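Local coordinates for protein CRISPR-associated endoribonuclease Cas2 (Streptococcus pyogenes serotype M1, PDB 4QR2) that probably acts as a magnesium-dependent nuclease in CRISPR adaptive immunity, working as a homodimer that joins a Cas1 dimer in a heterotetramer, at residues 5-10 with 64-69; 21-26 with 53-58. All blocks are in the same frame, centred on the assembly; numbering follows the deposited sequence.

Contact 1: residues 5-10 with 64-69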
ATOM      1  N   VAL A   5       5.295  -0.979  -4.404  1.00 19.56           N
ATOM      2  CA  VAL A   5       5.861  -1.617  -3.236  1.00 19.97           C
ATOM      3  C   VAL A   5       5.059  -1.150  -2.021  1.00 20.63           C
ATOM      4  O   VAL A   5       5.024   0.076  -1.734  1.00 19.28           O
ATOM      5  CB  VAL A   5       7.349  -1.217  -3.026  1.00 20.47           C
ATOM      6  CG1 VAL A   5       7.959  -1.930  -1.826  1.00 20.16           C
ATOM      7  CG2 VAL A   5       8.222  -1.553  -4.231  1.00 21.70           C
ATOM      8  N   THR A   6       4.503  -2.106  -1.253  1.00 19.54           N
ATOM      9  CA  THR A   6       3.847  -1.805  -0.040  1.00 20.03           C
ATOM     10  C   THR A   6       4.516  -2.506   1.140  1.00 20.50           C
ATOM     11  O   THR A   6       4.676  -3.713   1.179  1.00 20.91           O
ATOM     12  CB  THR A   6       2.290  -2.065  -0.135  1.00 19.75           C
ATOM     13  OG1 THR A   6       2.084  -3.492  -0.277  1.00 20.13           O
ATOM     14  CG2 THR A   6       1.627  -1.432  -1.353  1.00 21.16           C
ATOM     15  N   TYR A   7       4.991  -1.682   2.094  1.00 20.84           N
ATOM     16  CA  TYR A   7       5.758  -2.140   3.218  1.00 19.72           C
ATOM     17  C   TYR A   7       4.969  -2.012   4.493  1.00 20.87           C
ATOM     18  O   TYR A   7       4.523  -0.929   4.857  1.00 20.90           O
ATOM     19  CB  TYR A   7       7.087  -1.336   3.350  1.00 21.08           C
ATOM     20  CG  TYR A   7       8.020  -1.790   4.472  1.00 19.79           C
ATOM     21  CD1 TYR A   7       8.129  -3.103   4.833  1.00 18.94           C
ATOM     22  CD2 TYR A   7       8.797  -0.878   5.136  1.00 20.40           C
ATOM     23  CE1 TYR A   7       9.026  -3.517   5.768  1.00 20.90           C
ATOM     24  CE2 TYR A   7       9.689  -1.258   6.098  1.00 22.69           C
ATOM     25  CZ  TYR A   7       9.809  -2.552   6.458  1.00 23.02           C
ATOM     26  OH  TYR A   7      10.707  -2.928   7.429  1.00 23.22           O
ATOM     27  N   ASP A   8       4.749  -3.140   5.180  1.00 18.70           N
ATOM     28  CA  ASP A   8       4.045  -3.187   6.458  1.00 19.70           C
ATOM     29  C   ASP A   8       5.075  -3.403   7.568  1.00 19.84           C
ATOM     30  O   ASP A   8       5.697  -4.467   7.673  1.00 22.03           O
ATOM     31  CB  ASP A   8       3.117  -4.386   6.451  1.00 20.17           C
ATOM     32  CG  ASP A   8       2.144  -4.443   7.642  1.00 23.81           C
ATOM     33  OD1 ASP A   8       2.230  -3.662   8.551  1.00 26.63           O
ATOM     34  OD2 ASP A   8       1.253  -5.368   7.620  1.00 24.90           O
ATOM     35  N   VAL A   9       5.235  -2.353   8.345  1.00 21.89           N
ATOM     36  CA  VAL A   9       6.147  -2.328   9.459  1.00 21.86           C
ATOM     37  C   VAL A   9       5.426  -1.529  10.551  1.00 22.21           C
ATOM     38  O   VAL A   9       4.642  -0.608  10.301  1.00 22.76           O
ATOM     39  CB  VAL A   9       7.497  -1.714   9.086  1.00 22.12           C
ATOM     40  CG1 VAL A   9       7.318  -0.268   8.669  1.00 23.77           C
ATOM     41  CG2 VAL A   9       8.506  -1.834  10.200  1.00 23.89           C
ATOM     42  N   ASN A  10       5.739  -1.905  11.795  1.00 21.81           N
ATOM     43  CA  ASN A  10       5.174  -1.289  12.970  1.00 22.96           C
ATOM     44  C   ASN A  10       5.914  -0.043  13.367  1.00 24.54           C
ATOM     45  O   ASN A  10       7.025  -0.152  13.854  1.00 25.17           O
ATOM     46  CB  ASN A  10       5.100  -2.257  14.129  1.00 24.49           C
ATOM     47  CG  ASN A  10       4.399  -1.637  15.364  1.00 27.96           C
ATOM     48  OD1 ASN A  10       4.139  -0.424  15.388  1.00 27.43           O
ATOM     49  ND2 ASN A  10       3.945  -2.488  16.305  1.00 30.38           N
ATOM     50  N   ASP A  64       7.608  -8.081   9.656  1.00 24.58           N
ATOM     51  CA  ASP A  64       7.271  -7.131   8.594  1.00 24.02           C
ATOM     52  C   ASP A  64       6.873  -7.919   7.354  1.00 19.84           C
ATOM     53  O   ASP A  64       7.245  -9.072   7.182  1.00 22.64           O
ATOM     54  CB  ASP A  64       8.518  -6.314   8.158  1.00 24.13           C
ATOM     55  CG  ASP A  64       9.233  -5.565   9.312  1.00 25.56           C
ATOM     56  OD1 ASP A  64       8.792  -5.596  10.505  1.00 25.02           O
ATOM     57  OD2 ASP A  64      10.304  -5.003   9.000  1.00 24.36           O
ATOM     58  N   SER A  65       6.232  -7.259   6.402  1.00 22.25           N
ATOM     59  CA  SER A  65       6.122  -7.808   5.045  1.00 20.52           C
ATOM     60  C   SER A  65       6.221  -6.751   3.958  1.00 20.92           C
ATOM     61  O   SER A  65       5.939  -5.592   4.227  1.00 20.38           O
ATOM     62  CB  SER A  65       4.829  -8.582   4.841  1.00 21.85           C
ATOM     63  OG  SER A  65       3.742  -7.721   4.900  1.00 21.85           O
ATOM     64  N   ILE A  66       6.536  -7.201   2.729  1.00 20.33           N
ATOM     65  CA  ILE A  66       6.544  -6.355   1.554  1.00 20.65           C
ATOM     66  C   ILE A  66       5.767  -7.106   0.479  1.00 21.80           C
ATOM     67  O   ILE A  66       5.989  -8.313   0.271  1.00 22.81           O
ATOM     68  CB  ILE A  66       7.987  -6.047   1.054  1.00 22.66           C
ATOM     69  CG1 ILE A  66       8.657  -5.123   2.092  1.00 26.12           C
ATOM     70  CG2 ILE A  66       7.914  -5.433  -0.356  1.00 25.00           C
ATOM     71  CD1 ILE A  66       9.926  -4.480   1.648  1.00 33.72           C
ATOM     72  N   ARG A  67       4.894  -6.366  -0.203  1.00 21.10           N
ATOM     73  CA  ARG A  67       4.191  -6.842  -1.342  1.00 20.98           C
ATOM     74  C   ARG A  67       4.591  -6.011  -2.523  1.00 21.99           C
ATOM     75  O   ARG A  67       4.792  -4.788  -2.404  1.00 20.90           O
ATOM     76  CB  ARG A  67       2.627  -6.815  -1.111  1.00 19.52           C
ATOM     77  CG  ARG A  67       2.232  -7.808  -0.069  1.00 22.18           C
ATOM     78  CD  ARG A  67       0.757  -7.714   0.294  1.00 23.80           C
ATOM     79  NE  ARG A  67      -0.086  -8.284  -0.741  1.00 23.71           N
ATOM     80  CZ  ARG A  67      -0.377  -9.574  -0.815  1.00 26.61           C
ATOM     81  NH1 ARG A  67       0.227 -10.431   0.014  1.00 30.62           N
ATOM     82  NH2 ARG A  67      -1.169 -10.005  -1.745  1.00 27.53           N
ATOM     83  N   PHE A  68       4.675  -6.676  -3.659  1.00 20.65           N
ATOM     84  CA  PHE A  68       4.994  -6.028  -4.943  1.00 21.76           C
ATOM     85  C   PHE A  68       3.864  -6.259  -5.909  1.00 22.81           C
ATOM     86  O   PHE A  68       3.538  -7.440  -6.224  1.00 22.57           O
ATOM     87  CB  PHE A  68       6.251  -6.662  -5.559  1.00 23.93           C
ATOM     88  CG  PHE A  68       7.463  -6.607  -4.695  1.00 23.47           C
ATOM     89  CD1 PHE A  68       8.075  -5.435  -4.470  1.00 21.96           C
ATOM     90  CD2 PHE A  68       7.967  -7.762  -4.101  1.00 26.25           C
ATOM     91  CE1 PHE A  68       9.253  -5.342  -3.688  1.00 24.37           C
ATOM     92  CE2 PHE A  68       9.117  -7.709  -3.292  1.00 27.22           C
ATOM     93  CZ  PHE A  68       9.740  -6.475  -3.062  1.00 26.65           C
ATOM     94  N   TYR A  69       3.278  -5.176  -6.424  1.00 23.11           N
ATOM     95  CA  TYR A  69       2.219  -5.296  -7.419  1.00 22.32           C
ATOM     96  C   TYR A  69       2.745  -4.803  -8.724  1.00 24.41           C
ATOM     97  O   TYR A  69       3.203  -3.683  -8.838  1.00 22.37           O
ATOM     98  CB  TYR A  69       0.979  -4.452  -7.017  1.00 23.19           C
ATOM     99  CG  TYR A  69       0.336  -4.913  -5.713  1.00 22.24           C
ATOM    100  CD1 TYR A  69       0.793  -4.519  -4.511  1.00 22.24           C
ATOM    101  CD2 TYR A  69      -0.763  -5.734  -5.766  1.00 24.86           C
ATOM    102  CE1 TYR A  69       0.213  -4.994  -3.365  1.00 21.62           C
ATOM    103  CE2 TYR A  69      -1.399  -6.163  -4.655  1.00 24.47           C
ATOM    104  CZ  TYR A  69      -0.930  -5.807  -3.452  1.00 23.69           C
ATOM    105  OH  TYR A  69      -1.515  -6.282  -2.310  1.00 23.16           O
TER
HETATM  106  O   HOH W   1       2.306  -7.751   7.040  1.00 27.56           O
HETATM  107  O   HOH W   2       7.011  -4.512  12.283  1.00 27.15           O

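Contact 2: residues 21-26 with 53-58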
ATOM      1  N   ARG A  21      12.855   3.918   7.362  1.00 24.70           N
ATOM      2  CA  ARG A  21      13.754   4.929   6.744  1.00 25.43           C
ATOM      3  C   ARG A  21      14.687   4.277   5.743  1.00 26.39           C
ATOM      4  O   ARG A  21      14.951   4.819   4.677  1.00 25.92           O
ATOM      5  CB  ARG A  21      14.602   5.609   7.821  1.00 28.57           C
ATOM      6  CG  ARG A  21      13.844   6.601   8.730  1.00 31.91           C
ATOM      7  CD  ARG A  21      14.828   7.573   9.491  1.00 35.42           C
ATOM      8  NE  ARG A  21      15.661   6.865  10.460  1.00 42.53           N
ATOM      9  CZ  ARG A  21      15.295   6.438  11.690  1.00 35.38           C
ATOM     10  NH1 ARG A  21      16.171   5.786  12.403  1.00 44.45           N
ATOM     11  NH2 ARG A  21      14.120   6.616  12.182  1.00 36.46           N
ATOM     12  N   HIS A  22      15.177   3.072   6.064  1.00 26.00           N
ATOM     13  CA  HIS A  22      16.117   2.387   5.161  1.00 25.36           C
ATOM     14  C   HIS A  22      15.421   1.833   3.942  1.00 23.36           C
ATOM     15  O   HIS A  22      16.016   1.901   2.823  1.00 24.22           O
ATOM     16  CB  HIS A  22      16.787   1.236   5.903  1.00 25.88           C
ATOM     17  CG  HIS A  22      17.745   1.660   6.965  1.00 34.63           C
ATOM     18  ND1 HIS A  22      18.231   0.777   7.906  1.00 42.23           N
ATOM     19  CD2 HIS A  22      18.190   2.884   7.336  1.00 41.24           C
ATOM     20  CE1 HIS A  22      19.009   1.427   8.755  1.00 45.54           C
ATOM     21  NE2 HIS A  22      19.017   2.710   8.425  1.00 43.79           N
ATOM     22  N   VAL A  23      14.211   1.260   4.139  1.00 20.37           N
ATOM     23  CA  VAL A  23      13.333   0.881   2.995  1.00 21.64           C
ATOM     24  C   VAL A  23      13.086   2.041   2.048  1.00 23.19           C
ATOM     25  O   VAL A  23      13.280   1.959   0.811  1.00 22.28           O
ATOM     26  CB  VAL A  23      12.044   0.194   3.456  1.00 20.53           C
ATOM     27  CG1 VAL A  23      11.075   0.019   2.314  1.00 23.04           C
ATOM     28  CG2 VAL A  23      12.402  -1.207   4.025  1.00 21.68           C
ATOM     29  N   ALA A  24      12.739   3.173   2.618  1.00 22.80           N
ATOM     30  CA  ALA A  24      12.409   4.348   1.779  1.00 26.11           C
ATOM     31  C   ALA A  24      13.617   4.819   1.054  1.00 28.39           C
ATOM     32  O   ALA A  24      13.492   5.168  -0.115  1.00 27.17           O
ATOM     33  CB  ALA A  24      11.860   5.500   2.659  1.00 25.01           C
ATOM     34  N   LYS A  25      14.777   4.862   1.734  1.00 24.74           N
ATOM     35  CA  LYS A  25      15.994   5.340   1.121  1.00 28.36           C
ATOM     36  C   LYS A  25      16.341   4.510  -0.121  1.00 25.32           C
ATOM     37  O   LYS A  25      16.764   5.039  -1.205  1.00 26.86           O
ATOM     38  CB  LYS A  25      17.135   5.327   2.118  1.00 31.77           C
ATOM     39  CG  LYS A  25      18.386   6.008   1.638  1.00 37.68           C
ATOM     40  CD  LYS A  25      19.435   5.956   2.728  1.00 43.12           C
ATOM     41  CE  LYS A  25      20.706   6.707   2.329  1.00 51.78           C
ATOM     42  NZ  LYS A  25      21.499   6.123   1.222  1.00 53.95           N
ATOM     43  N   LEU A  26      16.117   3.223  -0.011  1.00 25.85           N
ATOM     44  CA  LEU A  26      16.349   2.319  -1.127  1.00 25.75           C
ATOM     45  C   LEU A  26      15.358   2.532  -2.247  1.00 25.54           C
ATOM     46  O   LEU A  26      15.801   2.655  -3.407  1.00 27.15           O
ATOM     47  CB  LEU A  26      16.335   0.868  -0.641  1.00 26.39           C
ATOM     48  CG  LEU A  26      16.310  -0.243  -1.710  1.00 28.55           C
ATOM     49  CD1 LEU A  26      17.501  -0.149  -2.540  1.00 33.76           C
ATOM     50  CD2 LEU A  26      16.366  -1.608  -1.043  1.00 30.94           C
ATOM     51  N   HIS A  53      16.705  -8.485  -3.098  1.00 26.97           N
ATOM     52  CA  HIS A  53      17.801  -8.934  -2.228  1.00 28.71           C
ATOM     53  C   HIS A  53      18.135  -7.890  -1.147  1.00 27.83           C
ATOM     54  O   HIS A  53      18.311  -8.250  -0.014  1.00 29.07           O
ATOM     55  CB  HIS A  53      19.067  -9.174  -3.034  1.00 33.05           C
ATOM     56  CG  HIS A  53      18.989 -10.372  -3.943  1.00 40.30           C
ATOM     57  ND1 HIS A  53      19.867 -10.574  -4.984  1.00 44.74           N
ATOM     58  CD2 HIS A  53      18.148 -11.444  -3.949  1.00 47.68           C
ATOM     59  CE1 HIS A  53      19.592 -11.717  -5.588  1.00 45.20           C
ATOM     60  NE2 HIS A  53      18.563 -12.280  -4.972  1.00 43.44           N
ATOM     61  N   ARG A  54      18.207  -6.633  -1.540  1.00 25.50           N
ATOM     62  CA  ARG A  54      18.491  -5.541  -0.599  1.00 28.10           C
ATOM     63  C   ARG A  54      17.457  -5.334   0.455  1.00 27.02           C
ATOM     64  O   ARG A  54      17.791  -5.179   1.663  1.00 27.55           O
ATOM     65  CB  ARG A  54      18.864  -4.255  -1.343  1.00 29.82           C
ATOM     66  CG  ARG A  54      20.172  -4.455  -2.046  1.00 34.06           C
ATOM     67  CD  ARG A  54      20.831  -3.180  -2.400  1.00 41.32           C
ATOM     68  NE  ARG A  54      20.380  -2.851  -3.657  1.00 43.06           N
ATOM     69  CZ  ARG A  54      20.224  -1.630  -4.148  1.00 53.14           C
ATOM     70  NH1 ARG A  54      20.512  -0.526  -3.430  1.00 54.47           N
ATOM     71  NH2 ARG A  54      19.727  -1.542  -5.392  1.00 48.78           N
ATOM     72  N   LEU A  55      16.206  -5.403   0.030  1.00 24.51           N
ATOM     73  CA  LEU A  55      15.085  -5.287   0.981  1.00 23.73           C
ATOM     74  C   LEU A  55      15.087  -6.426   1.914  1.00 24.56           C
ATOM     75  O   LEU A  55      14.832  -6.245   3.133  1.00 25.10           O
ATOM     76  CB  LEU A  55      13.776  -5.192   0.223  1.00 22.07           C
ATOM     77  CG  LEU A  55      13.494  -3.927  -0.544  1.00 24.07           C
ATOM     78  CD1 LEU A  55      12.309  -4.185  -1.471  1.00 24.56           C
ATOM     79  CD2 LEU A  55      13.179  -2.779   0.450  1.00 28.11           C
ATOM     80  N   THR A  56      15.447  -7.615   1.448  1.00 26.61           N
ATOM     81  CA  THR A  56      15.517  -8.773   2.355  1.00 28.46           C
ATOM     82  C   THR A  56      16.523  -8.604   3.484  1.00 30.65           C
ATOM     83  O   THR A  56      16.276  -9.066   4.603  1.00 31.41           O
ATOM     84  CB  THR A  56      15.854 -10.044   1.564  1.00 34.74           C
ATOM     85  OG1 THR A  56      14.769 -10.329   0.684  1.00 30.33           O
ATOM     86  CG2 THR A  56      16.023 -11.188   2.496  1.00 38.50           C
ATOM     87  N   GLN A  57      17.613  -7.912   3.201  1.00 29.55           N
ATOM     88  CA  GLN A  57      18.607  -7.606   4.223  1.00 34.29           C
ATOM     89  C   GLN A  57      18.140  -6.485   5.186  1.00 31.73           C
ATOM     90  O   GLN A  57      18.681  -6.331   6.259  1.00 34.68           O
ATOM     91  CB  GLN A  57      19.892  -7.223   3.554  1.00 38.19           C
ATOM     92  CG  GLN A  57      20.494  -8.353   2.690  1.00 43.14           C
ATOM     93  CD  GLN A  57      20.692  -9.616   3.495  1.00 49.06           C
ATOM     94  OE1 GLN A  57      19.950 -10.610   3.369  1.00 49.43           O
ATOM     95  NE2 GLN A  57      21.665  -9.562   4.399  1.00 56.34           N
ATOM     96  N   ILE A  58      17.201  -5.669   4.807  1.00 25.62           N
ATOM     97  CA  ILE A  58      16.709  -4.568   5.692  1.00 27.83           C
ATOM     98  C   ILE A  58      15.529  -4.955   6.604  1.00 27.79           C
ATOM     99  O   ILE A  58      15.481  -4.552   7.773  1.00 26.75           O
ATOM    100  CB  ILE A  58      16.268  -3.349   4.861  1.00 28.04           C
ATOM    101  CG1 ILE A  58      17.505  -2.754   4.163  1.00 30.21           C
ATOM    102  CG2 ILE A  58      15.441  -2.367   5.750  1.00 29.55           C
ATOM    103  CD1 ILE A  58      17.256  -1.928   2.939  1.00 31.92           C
TER

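Contact 1: residues 5-10 with 64-69
Tyr7 reaches across to Asp64 at the end of the strand pair, its OH donating to Asp64 OD2 at 2.6 Å. The hydroxyl comes from above the carboxylate, 44° out of its plane, and ring and carboxylate planes stand 71° apart. Tyr7 CG is anti to the backbone N, and nearer the backbone CD1 of the ring lies 3.4 Å from Ile66 CG1, approached obliquely. On the same sheet face Val5 CG1 packs on Ile66 CG2 at 3.8 Å, while Val5 CG2 lies at the edge of the Phe68 ring. Backbone bonds set this register: Thr6 pairs with Arg67 and Asp8 with Ser65 as antiparallel hydrogen-bonded pairs, Asp8 N to Ser65 O being 2.9 Å. These are the first and fourth strands of the ferredoxin-like sheet, order 2-3-1-4, running at 165° to each other. Asp8, a predicted catalytic magnesium ligand, ends the first strand on the other face; a water 2.7 Å from Asp8 OD2 also bonds to Ser65 OG. Arg67 NE donates to Tyr69 OH at 2.9 Å, in the guanidinium plane. Outside the pair, Arg19 forms a salt bridge with Asp64 OD2, and Asp60 N also bonds to that oxygen. Glu40 of the second subunit takes both Arg67 NH2 and Tyr69 OH, and from that same subunit Asn36 N bonds to Asp8 OD2 and Gln35 NE2 to Ser65 OG.

Contact 2: residues 21-26 with 53-58
The helical segments 21-26 and 53-58 run antiparallel, their axes at 167° and 10.1 Å apart at closest approach, with Val23 and Leu55 nearest through their CA atoms at 6.7 Å. No hydrogen bond crosses between them, and the join is made mainly by branched apolar side chains. Leu26 points toward the partner helix, its CG anti to the backbone N (chi1 169°), and its two methyls part company. CD2 turns to Leu55, 3.7 Å from Leu55 CD2, and also meets Arg54 CB. CD1 instead lies over one face of the Arg54 guanidinium, offset toward the rim, with NH1 of Arg54 3.2 Å from Leu26 CD1. That flat group is fixed from elsewhere, since Arg54 NH2 forms a salt bridge with Asp50 and bonds to Tyr30 OH. One turn along, Ile58 CG2 touches two residues of the other helix, 3.7 Å from Val23 CG2 and 3.8 Å from His22 CB. Val23 and Leu55 cross at about a right angle, with Val23 CG1 4.0 Å from Leu55 CD2. Val23 and Leu55 also face the sheet, touching Phe39 and Ile66 respectively. Two antiparallel helices packed side by side on one face of an antiparallel four-stranded sheet are the layered arrangement of the ferredoxin-like fold.

Contact 1 joins two strands in the sheet layer and contact 2 the two helices in the helix layer of one alpha+beta sandwich, with centres 11 Å apart. Strand 2-8 leads into helix 14-27, and helix 45-58 into strand 65-71, so the helix pairing is nested within the loop that the strand pairing closes. Tyr7 CE2 meets Val23 CG2 at 3.4 Å, and Phe68 CZ lies 3.8 Å from Leu55 CD1, which makes one shared apolar interior. Contact 1 is buried and rests on backbone hydrogen bonds, with polar groups on the face turned to the second subunit; contact 2 is partly buried, lacks cross-segment hydrogen bonds and grades from Val23 and Leu55 inside to exposed His22.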